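Local coordinates for protein domain of Unknown Function with a Cystatin-Like Fold (Nostoc punctiforme, PDB 2RGQ) that is of unknown function but has the cystatin-like fold of the SnoaL-like, NTF2-clan domains, a curved sheet packed against helices, at residues Glu53-Gln56 with Gly57-Met61; Thr64-Gly68 with Lys69-Ser73. All coordinates share one frame; numbering follows the deposited sequence. Where two conformers were deposited one is given.

How the interactions relate
Both interactions are local and use helix 51-66: interaction 1 spans two of its turns, and interaction 2 takes its C-terminal end and the turn into strand 69-80. Their centres lie about 14 Å apart, and they join where Ala66 N comes 2.8 Å from Met61 O, a probable hydrogen bond. Each is partly buried. In 53-61 the backbone follows the regular i to i+4 pattern, with Leu54 and Phe58 buried and Glu53, Gln56 and Ala60 on the surface. In 64-73 no direct hydrogen bond crosses the turn; waters and the folded Lys69 chain meet the carbonyls of the helix end, while buried His71 faces helix 6-25.

Interaction 1. Residues Glu53-Gln56 with Gly57-Met61; sequences ELRQ and GFYAM
Tyr59 lies alongside the aliphatic part of Arg55, one turn earlier in the helix, with its CE2 4.2 Å from Arg55 CG. The two side chains point the same way, and ring and guanidinium planes are turned 31° apart. Arg55 runs out with CG anti to the backbone N (chi1 -179°) and then bends at chi3, which brings NH1 to a water 3.2 Å away, lying at the edge of the guanidinium. The same water makes a weak hydrogen bond to Tyr59 OH, so the polar ends are bridged rather than in direct contact. NH2 of Arg55 meanwhile makes a salt bridge to Glu29. Phe58 CD2 lies over the centre of the Tyr59 ring, 3.8 Å above its plane. With an alanine at this position, the flank of Arg55 would probably lose its aromatic neighbour and the bridging water its second partner. The backbone beneath is alpha-helical: Gly57 N bonds to Glu53 O at 2.8 Å, Phe58 N to Leu54 O at 2.9 Å and Ala60 N to Gln56 O at 3.0 Å. The bond from Tyr59 N to Arg55 O is weak, at 3.5 Å, and Tyr59 CD2 sits 3.3 Å from that same oxygen. Around this stretch, Leu54, Arg55, Tyr59 and Met61 (a selenomethionine) all touch helix 28-32, where the Phe58 ring also meets Tyr31, while Leu54 and Met61 reach Leu41 of strand 39-43.

Interaction 2. Residues Thr64-Gly68 with Lys69-Ser73; sequences TFARG and KRHCS
With CG beside the backbone N (chi1 -47°) and a bend at chi2 (-54°), the Lys69 chain folds back over the end of helix 51-66, laying CG 3.5 Å from Ala66 O and CE 3.5 Å from Phe65 O. His71, with CG beside its own backbone N (chi1 -71°), turns its ring toward the same helix end: CE1 comes 3.4 Å from Ala66 O, which lies at the ring edge in its plane, and 4.0 Å from Ala66 CB. The chain turns from helix to strand at Gly68, whose phi is positive. One water lies 2.7 Å from Ala66 O and accepts from Lys69 N at 2.9 Å, linking helix end to strand start. A second joins Lys69 NZ to Arg67 O, with 2.9 Å to NZ, and NZ also bonds Asn95 of the adjacent strand. ND1 of His71 bonds Asp24 of helix 6-25, which probably helps to fix the rotation of the imidazole. The last carbonyls of the helix are thus met by water, by the lysine chain and by the His71 ring edge at CE1, whose C-H is probably somewhat polarised; the ammonium close to the negative end of the helix dipole would probably add a favourable electrostatic term.

Interaction 1. Residues Glu53-Gln56 with Gly57-Met61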
# COMPACT_ATOMS: atom_id res chain seq x y z
N GLU B 53 7.67 13.47 25.31
CA GLU B 53 8.31 14.04 24.12
C GLU B 53 7.59 13.64 22.86
O GLU B 53 7.53 14.45 21.93
CB GLU B 53 9.79 13.67 23.98
CG GLU B 53 10.68 14.18 25.11
CD GLU B 53 12.17 13.96 24.84
OE1 GLU B 53 12.50 13.29 23.81
OE2 GLU B 53 13.00 14.48 25.65
N LEU B 54 7.06 12.42 22.80
CA LEU B 54 6.35 11.99 21.57
C LEU B 54 5.09 12.83 21.39
O LEU B 54 4.75 13.26 20.26
CB LEU B 54 6.01 10.48 21.59
CG LEU B 54 7.19 9.48 21.42
CD1 LEU B 54 6.83 8.06 21.94
CD2 LEU B 54 7.76 9.45 19.96
N ARG B 55 4.38 13.06 22.49
CA ARG B 55 3.18 13.91 22.47
C ARG B 55 3.52 15.33 21.95
O ARG B 55 2.85 15.84 21.09
CB ARG B 55 2.56 14.01 23.86
CG ARG B 55 1.28 14.86 23.96
CD ARG B 55 0.85 14.95 25.41
NE ARG B 55 0.43 13.65 25.93
CZ ARG B 55 -0.78 13.12 25.79
NH1 ARG B 55 -1.75 13.75 25.14
NH2 ARG B 55 -1.00 11.93 26.30
N GLN B 56 4.55 15.96 22.50
CA GLN B 56 4.98 17.28 22.01
C GLN B 56 5.42 17.25 20.54
O GLN B 56 5.09 18.15 19.77
CB GLN B 56 6.14 17.84 22.87
CG GLN B 56 5.80 18.18 24.30
CD GLN B 56 4.66 19.21 24.42
OE1 GLN B 56 4.68 20.27 23.78
NE2 GLN B 56 3.67 18.87 25.23
N GLY B 57 6.21 16.24 20.18
CA GLY B 57 6.65 16.03 18.81
C GLY B 57 5.51 15.90 17.79
O GLY B 57 5.59 16.40 16.68
N PHE B 58 4.46 15.21 18.20
CA PHE B 58 3.27 15.02 17.41
C PHE B 58 2.70 16.39 16.98
O PHE B 58 2.55 16.66 15.79
CB PHE B 58 2.29 14.22 18.25
CG PHE B 58 0.99 13.92 17.59
CD1 PHE B 58 0.88 12.86 16.74
CD2 PHE B 58 -0.15 14.66 17.88
CE1 PHE B 58 -0.33 12.53 16.21
CE2 PHE B 58 -1.39 14.33 17.30
CZ PHE B 58 -1.46 13.29 16.48
N TYR B 59 2.49 17.29 17.95
CA TYR B 59 1.96 18.63 17.66
C TYR B 59 2.96 19.48 16.87
O TYR B 59 2.54 20.20 15.92
CB TYR B 59 1.48 19.33 18.94
CG TYR B 59 0.29 18.59 19.50
CD1 TYR B 59 -0.91 18.56 18.78
CD2 TYR B 59 0.35 17.90 20.67
CE1 TYR B 59 -2.00 17.86 19.22
CE2 TYR B 59 -0.76 17.21 21.15
CZ TYR B 59 -1.93 17.19 20.39
OH TYR B 59 -3.08 16.52 20.80
N ALA B 60 4.25 19.36 17.21
CA ALA B 60 5.34 20.06 16.50
C ALA B 60 5.38 19.68 15.03
O ALA B 60 5.45 20.53 14.15
CB ALA B 60 6.68 19.79 17.19
N MSE B 61 5.28 18.38 14.74
CA MSE B 61 5.25 17.93 13.34
C MSE B 61 4.03 18.42 12.63
O MSE B 61 4.14 18.91 11.52
CB MSE B 61 5.34 16.42 13.23
CG MSE B 61 6.69 15.93 13.66
SE MSE B 61 6.84 14.03 13.40
CE MSE B 61 5.39 13.36 14.52
O HOH W 1 -2.21 16.67 23.99

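Interaction 2. Residues Thr64-Gly68 with Lys69-Ser73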
# COMPACT_ATOMS: atom_id res chain seq x y z
N THR B 64 4.51 22.14 11.81
CA THR B 64 5.59 22.49 10.88
C THR B 64 5.36 21.94 9.47
O THR B 64 5.59 22.64 8.50
CB THR B 64 6.98 22.08 11.44
OG1 THR B 64 6.99 20.70 11.79
CG2 THR B 64 7.27 22.84 12.70
N PHE B 65 4.89 20.70 9.36
CA PHE B 65 4.69 20.11 8.03
C PHE B 65 3.64 19.02 7.86
O PHE B 65 3.24 18.80 6.72
CB PHE B 65 6.03 19.55 7.49
CG PHE B 65 6.71 18.57 8.42
CD1 PHE B 65 6.33 17.24 8.47
CD2 PHE B 65 7.74 18.99 9.24
CE1 PHE B 65 6.97 16.35 9.35
CE2 PHE B 65 8.38 18.11 10.11
CZ PHE B 65 8.00 16.80 10.17
N ALA B 66 3.18 18.37 8.93
CA ALA B 66 2.39 17.15 8.79
C ALA B 66 0.86 17.30 8.76
O ALA B 66 0.16 16.33 8.45
CB ALA B 66 2.83 16.12 9.90
N ARG B 67 0.33 18.49 9.04
CA ARG B 67 -1.10 18.73 9.07
C ARG B 67 -1.74 18.84 7.68
O ARG B 67 -1.16 19.38 6.76
CB ARG B 67 -1.40 20.01 9.89
CG ARG B 67 -2.87 20.42 9.98
CD ARG B 67 -3.14 21.48 11.05
NE ARG B 67 -3.07 20.96 12.43
CZ ARG B 67 -2.13 21.22 13.35
NH1 ARG B 67 -1.11 22.02 13.12
NH2 ARG B 67 -2.23 20.67 14.56
N GLY B 68 -2.95 18.33 7.55
CA GLY B 68 -3.71 18.46 6.33
C GLY B 68 -3.31 17.57 5.18
O GLY B 68 -3.57 17.92 4.00
N LYS B 69 -2.81 16.36 5.53
CA LYS B 69 -2.29 15.42 4.58
C LYS B 69 -2.90 14.03 4.70
O LYS B 69 -3.74 13.77 5.56
CB LYS B 69 -0.78 15.21 4.82
CG LYS B 69 0.13 16.46 5.00
CD LYS B 69 0.01 17.50 3.86
CE LYS B 69 1.11 18.56 3.91
NZ LYS B 69 0.81 19.68 2.97
N ARG B 70 -2.50 13.19 3.76
CA ARG B 70 -2.66 11.75 3.85
C ARG B 70 -1.24 11.21 3.76
O ARG B 70 -0.55 11.46 2.79
CB ARG B 70 -3.52 11.16 2.74
CG ARG B 70 -5.03 11.47 2.81
CD ARG B 70 -5.66 10.95 4.08
NE ARG B 70 -7.05 11.37 4.20
CZ ARG B 70 -7.74 11.40 5.34
NH1 ARG B 70 -7.22 10.97 6.50
NH2 ARG B 70 -8.99 11.83 5.30
N HIS B 71 -0.80 10.59 4.84
CA HIS B 71 0.46 9.85 4.94
C HIS B 71 0.18 8.36 4.66
O HIS B 71 -0.56 7.73 5.39
CB HIS B 71 1.03 9.99 6.34
CG HIS B 71 1.56 11.35 6.66
ND1 HIS B 71 0.74 12.40 7.01
CD2 HIS B 71 2.82 11.83 6.70
CE1 HIS B 71 1.48 13.46 7.25
NE2 HIS B 71 2.75 13.14 7.09
N CYS B 72 0.79 7.81 3.61
CA CYS B 72 0.54 6.42 3.18
C CYS B 72 1.79 5.58 3.27
O CYS B 72 2.85 6.03 2.85
CB CYS B 72 0.05 6.36 1.73
SG CYS B 72 -1.33 7.40 1.35
N SER B 73 1.61 4.37 3.81
CA SER B 73 2.67 3.38 3.96
C SER B 73 2.59 2.36 2.82
O SER B 73 1.49 1.92 2.46
CB SER B 73 2.52 2.67 5.32
OG SER B 73 3.52 1.69 5.52
O HOH W 2 2.64 21.63 4.85
O HOH W 3 -2.23 15.22 8.14
O HOH W 4 -1.53 20.88 4.27